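Local coordinates for tRNA (adenine(22)-N(1))-methyltransferase (Bacillus subtilis, PDB 6Q56), which catalyses the S-adenosyl-L-methionine-dependent methylation of N1 of adenosine 22 in tRNA, at residues A[128-133]-A[154-159]. The protein carries 2 engineered substitutions. Sequence-based numbering, arbitrary orientation.
Sequences HIREWL and EVLVAE. With NI (nickel (II) ion), chain E.
L156 points its side chain from the strand toward the helix and meets both I129 and R130. Its CD2 does most of the touching. This methyl lies 3.7 Å from R130 CG and 4.0 Å from I129 CG2. It also sits over one face of the R130 guanidinium, offset toward the rim. The R130 and L156 side chains cross at about a right angle. The R130 chain is extended from CG to NE, and its NE lies 3.9 Å from L156 CD2. One helical turn beyond I129, L133 sets CD1 3.8 Å from A158 CB, and L133 CD2 also touches this methyl.

In this Rossmann-like methyltransferase fold, helix 127-135 packs on the sheet. Segments 128-133 and 154-159 run nearly parallel (7°), with axes 10.5 Å apart. I129 also reaches L120 and P122 of the adjacent strand 117-122.

The polar end is looser. R130 NH2 and E154 OE2 stay 4.2 Å apart, too far to count as a salt bridge. A water accepts a hydrogen bond from R130 NH1 at 3.0 Å; its link to E154 is doubtful. R130 NE forms its salt bridge with E143, and NH1 also bonds the M176 carbonyl. An alanine at R130 would probably leave E143 without its charged mate and one side of L156 uncovered. H128 is partly exposed and does not touch the strand segment; its NE2 binds nickel at 1.9 Å, together with H125 and a water.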
ATOM      1  N   HIS A 128       1.737  -8.460   2.282  1.00 32.18           N
ATOM      2  CA  HIS A 128       1.233  -8.372   3.645  1.00 32.27           C
ATOM      3  C   HIS A 128      -0.099  -7.633   3.680  1.00 34.71           C
ATOM      4  O   HIS A 128      -0.958  -7.921   4.497  1.00 28.74           O
ATOM      5  CB  HIS A 128       2.231  -7.660   4.555  1.00 24.14           C
ATOM      6  CG  HIS A 128       3.575  -8.309   4.619  1.00 37.54           C
ATOM      7  ND1 HIS A 128       3.764  -9.591   5.079  1.00 37.62           N
ATOM      8  CD2 HIS A 128       4.804  -7.838   4.308  1.00 35.96           C
ATOM      9  CE1 HIS A 128       5.048  -9.889   5.034  1.00 30.68           C
ATOM     10  NE2 HIS A 128       5.703  -8.842   4.568  1.00 45.43           N
ATOM     11  N   ILE A 129      -0.254  -6.669   2.786  1.00 33.71           N
ATOM     12  CA  ILE A 129      -1.468  -5.886   2.712  1.00 29.27           C
ATOM     13  C   ILE A 129      -2.589  -6.710   2.107  1.00 38.91           C
ATOM     14  O   ILE A 129      -3.711  -6.675   2.586  1.00 29.20           O
ATOM     15  CB  ILE A 129      -1.267  -4.608   1.887  1.00 30.07           C
ATOM     16  CG1 ILE A 129      -0.239  -3.707   2.558  1.00 30.66           C
ATOM     17  CG2 ILE A 129      -2.569  -3.860   1.731  1.00 30.24           C
ATOM     18  CD1 ILE A 129       0.022  -2.432   1.805  1.00 31.53           C
ATOM     19  N   ARG A 130      -2.281  -7.452   1.053  1.00 29.94           N
ATOM     20  CA  ARG A 130      -3.282  -8.276   0.399  1.00 33.40           C
ATOM     21  C   ARG A 130      -3.785  -9.364   1.341  1.00 34.79           C
ATOM     22  O   ARG A 130      -4.968  -9.660   1.377  1.00 34.02           O
ATOM     23  CB  ARG A 130      -2.746  -8.872  -0.897  1.00 30.10           C
ATOM     24  CG  ARG A 130      -2.511  -7.837  -1.979  1.00 28.02           C
ATOM     25  CD  ARG A 130      -2.161  -8.465  -3.313  1.00 36.62           C
ATOM     26  NE  ARG A 130      -1.648  -7.485  -4.255  1.00 33.02           N
ATOM     27  CZ  ARG A 130      -0.370  -7.151  -4.361  1.00 33.98           C
ATOM     28  NH1 ARG A 130       0.533  -7.716  -3.586  1.00 35.87           N
ATOM     29  NH2 ARG A 130       0.001  -6.248  -5.241  1.00 34.54           N
ATOM     30  N   GLU A 131      -2.883  -9.947   2.111  1.00 29.21           N
ATOM     31  CA  GLU A 131      -3.266 -10.985   3.049  1.00 30.83           C
ATOM     32  C   GLU A 131      -4.198 -10.403   4.099  1.00 33.14           C
ATOM     33  O   GLU A 131      -5.189 -11.013   4.455  1.00 30.76           O
ATOM     34  CB  GLU A 131      -2.037 -11.618   3.692  1.00 31.84           C
ATOM     35  CG  GLU A 131      -1.253 -12.509   2.747  1.00 36.42           C
ATOM     36  CD  GLU A 131      -0.048 -13.150   3.398  1.00 37.14           C
ATOM     37  OE1 GLU A 131       0.301 -12.750   4.510  1.00 40.86           O
ATOM     38  OE2 GLU A 131       0.550 -14.051   2.791  1.00 46.03           O
ATOM     39  N   TRP A 132      -3.876  -9.214   4.586  1.00 36.56           N
ATOM     40  CA  TRP A 132      -4.706  -8.562   5.583  1.00 34.83           C
ATOM     41  C   TRP A 132      -6.062  -8.193   4.996  1.00 30.06           C
ATOM     42  O   TRP A 132      -7.084  -8.415   5.613  1.00 34.77           O
ATOM     43  CB  TRP A 132      -4.024  -7.317   6.134  1.00 31.69           C
ATOM     44  CG  TRP A 132      -4.798  -6.700   7.220  1.00 32.34           C
ATOM     45  CD1 TRP A 132      -4.729  -6.998   8.537  1.00 33.05           C
ATOM     46  CD2 TRP A 132      -5.793  -5.693   7.086  1.00 31.09           C
ATOM     47  NE1 TRP A 132      -5.611  -6.232   9.241  1.00 37.65           N
ATOM     48  CE2 TRP A 132      -6.280  -5.419   8.370  1.00 33.09           C
ATOM     49  CE3 TRP A 132      -6.317  -4.990   6.006  1.00 32.95           C
ATOM     50  CZ2 TRP A 132      -7.261  -4.474   8.602  1.00 38.94           C
ATOM     51  CZ3 TRP A 132      -7.288  -4.056   6.240  1.00 36.75           C
ATOM     52  CH2 TRP A 132      -7.751  -3.804   7.525  1.00 35.09           C
ATOM     53  N   LEU A 133      -6.055  -7.629   3.798  1.00 24.84           N
ATOM     54  CA  LEU A 133      -7.282  -7.231   3.129  1.00 36.20           C
ATOM     55  C   LEU A 133      -8.224  -8.410   2.938  1.00 35.66           C
ATOM     56  O   LEU A 133      -9.413  -8.318   3.208  1.00 36.79           O
ATOM     57  CB  LEU A 133      -6.978  -6.625   1.763  1.00 30.56           C
ATOM     58  CG  LEU A 133      -6.382  -5.231   1.741  1.00 28.23           C
ATOM     59  CD1 LEU A 133      -6.118  -4.825   0.309  1.00 30.81           C
ATOM     60  CD2 LEU A 133      -7.294  -4.234   2.424  1.00 31.14           C
ATOM     61  N   GLU A 154       4.060   0.296  -5.806  1.00 26.88           N
ATOM     62  CA  GLU A 154       2.741  -0.253  -6.005  1.00 29.74           C
ATOM     63  C   GLU A 154       1.714   0.537  -5.223  1.00 30.39           C
ATOM     64  O   GLU A 154       2.019   1.116  -4.192  1.00 34.05           O
ATOM     65  CB  GLU A 154       2.705  -1.696  -5.539  1.00 27.31           C
ATOM     66  CG  GLU A 154       3.451  -2.659  -6.428  1.00 32.41           C
ATOM     67  CD  GLU A 154       3.913  -3.880  -5.676  1.00 28.90           C
ATOM     68  OE1 GLU A 154       4.295  -3.734  -4.507  1.00 30.31           O
ATOM     69  OE2 GLU A 154       3.899  -4.974  -6.253  1.00 38.62           O
ATOM     70  N   VAL A 155       0.491   0.545  -5.726  1.00 26.85           N
ATOM     71  CA  VAL A 155      -0.606   1.235  -5.080  1.00 32.89           C
ATOM     72  C   VAL A 155      -1.814   0.317  -5.117  1.00 35.42           C
ATOM     73  O   VAL A 155      -2.265  -0.088  -6.178  1.00 26.93           O
ATOM     74  CB  VAL A 155      -0.933   2.568  -5.764  1.00 40.54           C
ATOM     75  CG1 VAL A 155      -2.163   3.197  -5.140  1.00 31.99           C
ATOM     76  CG2 VAL A 155       0.243   3.512  -5.662  1.00 28.59           C
ATOM     77  N   LEU A 156      -2.322  -0.014  -3.941  1.00 35.33           N
ATOM     78  CA  LEU A 156      -3.464  -0.899  -3.824  1.00 30.54           C
ATOM     79  C   LEU A 156      -4.692  -0.132  -3.384  1.00 29.45           C
ATOM     80  O   LEU A 156      -4.635   0.686  -2.483  1.00 33.82           O
ATOM     81  CB  LEU A 156      -3.168  -2.019  -2.831  1.00 33.70           C
ATOM     82  CG  LEU A 156      -2.217  -3.113  -3.303  1.00 37.16           C
ATOM     83  CD1 LEU A 156      -0.870  -2.546  -3.710  1.00 31.49           C
ATOM     84  CD2 LEU A 156      -2.053  -4.164  -2.229  1.00 31.19           C
ATOM     85  N   VAL A 157      -5.809  -0.412  -4.031  1.00 31.36           N
ATOM     86  CA  VAL A 157      -7.056   0.245  -3.712  1.00 30.66           C
ATOM     87  C   VAL A 157      -8.072  -0.799  -3.334  1.00 33.13           C
ATOM     88  O   VAL A 157      -8.303  -1.741  -4.071  1.00 32.44           O
ATOM     89  CB  VAL A 157      -7.588   1.044  -4.898  1.00 37.58           C
ATOM     90  CG1 VAL A 157      -8.912   1.686  -4.545  1.00 30.36           C
ATOM     91  CG2 VAL A 157      -6.565   2.070  -5.338  1.00 34.37           C
ATOM     92  N   ALA A 158      -8.672  -0.625  -2.170  1.00 31.19           N
ATOM     93  CA  ALA A 158      -9.650  -1.570  -1.692  1.00 28.38           C
ATOM     94  C   ALA A 158     -10.845  -0.904  -1.038  1.00 32.62           C
ATOM     95  O   ALA A 158     -10.754   0.185  -0.501  1.00 26.79           O
ATOM     96  CB  ALA A 158      -9.002  -2.535  -0.723  1.00 28.93           C
ATOM     97  N   GLU A 159     -11.967  -1.606  -1.101  1.00 36.78           N
ATOM     98  CA  GLU A 159     -13.229  -1.173  -0.521  1.00 41.15           C
ATOM     99  C   GLU A 159     -13.980  -2.417  -0.072  1.00 44.92           C
ATOM    100  O   GLU A 159     -13.637  -3.520  -0.476  1.00 39.79           O
ATOM    101  CB  GLU A 159     -14.066  -0.420  -1.550  1.00 34.40           C
ATOM    102  CG  GLU A 159     -13.688   1.034  -1.725  1.00 44.18           C
ATOM    103  CD  GLU A 159     -14.449   1.710  -2.843  1.00 36.60           C
ATOM    104  OE1 GLU A 159     -15.326   1.076  -3.446  1.00 42.25           O
ATOM    105  OE2 GLU A 159     -14.164   2.884  -3.115  1.00 45.20           O
TER
HETATM  106 NI    NI E 301       7.502  -8.120   4.421  1.00 57.20          NI
HETATM  107  O   HOH W   1       2.952  -7.036  -5.155  1.00 34.40           O
HETATM  108  O   HOH W   2       8.114  -9.823   4.959  1.00 69.11           O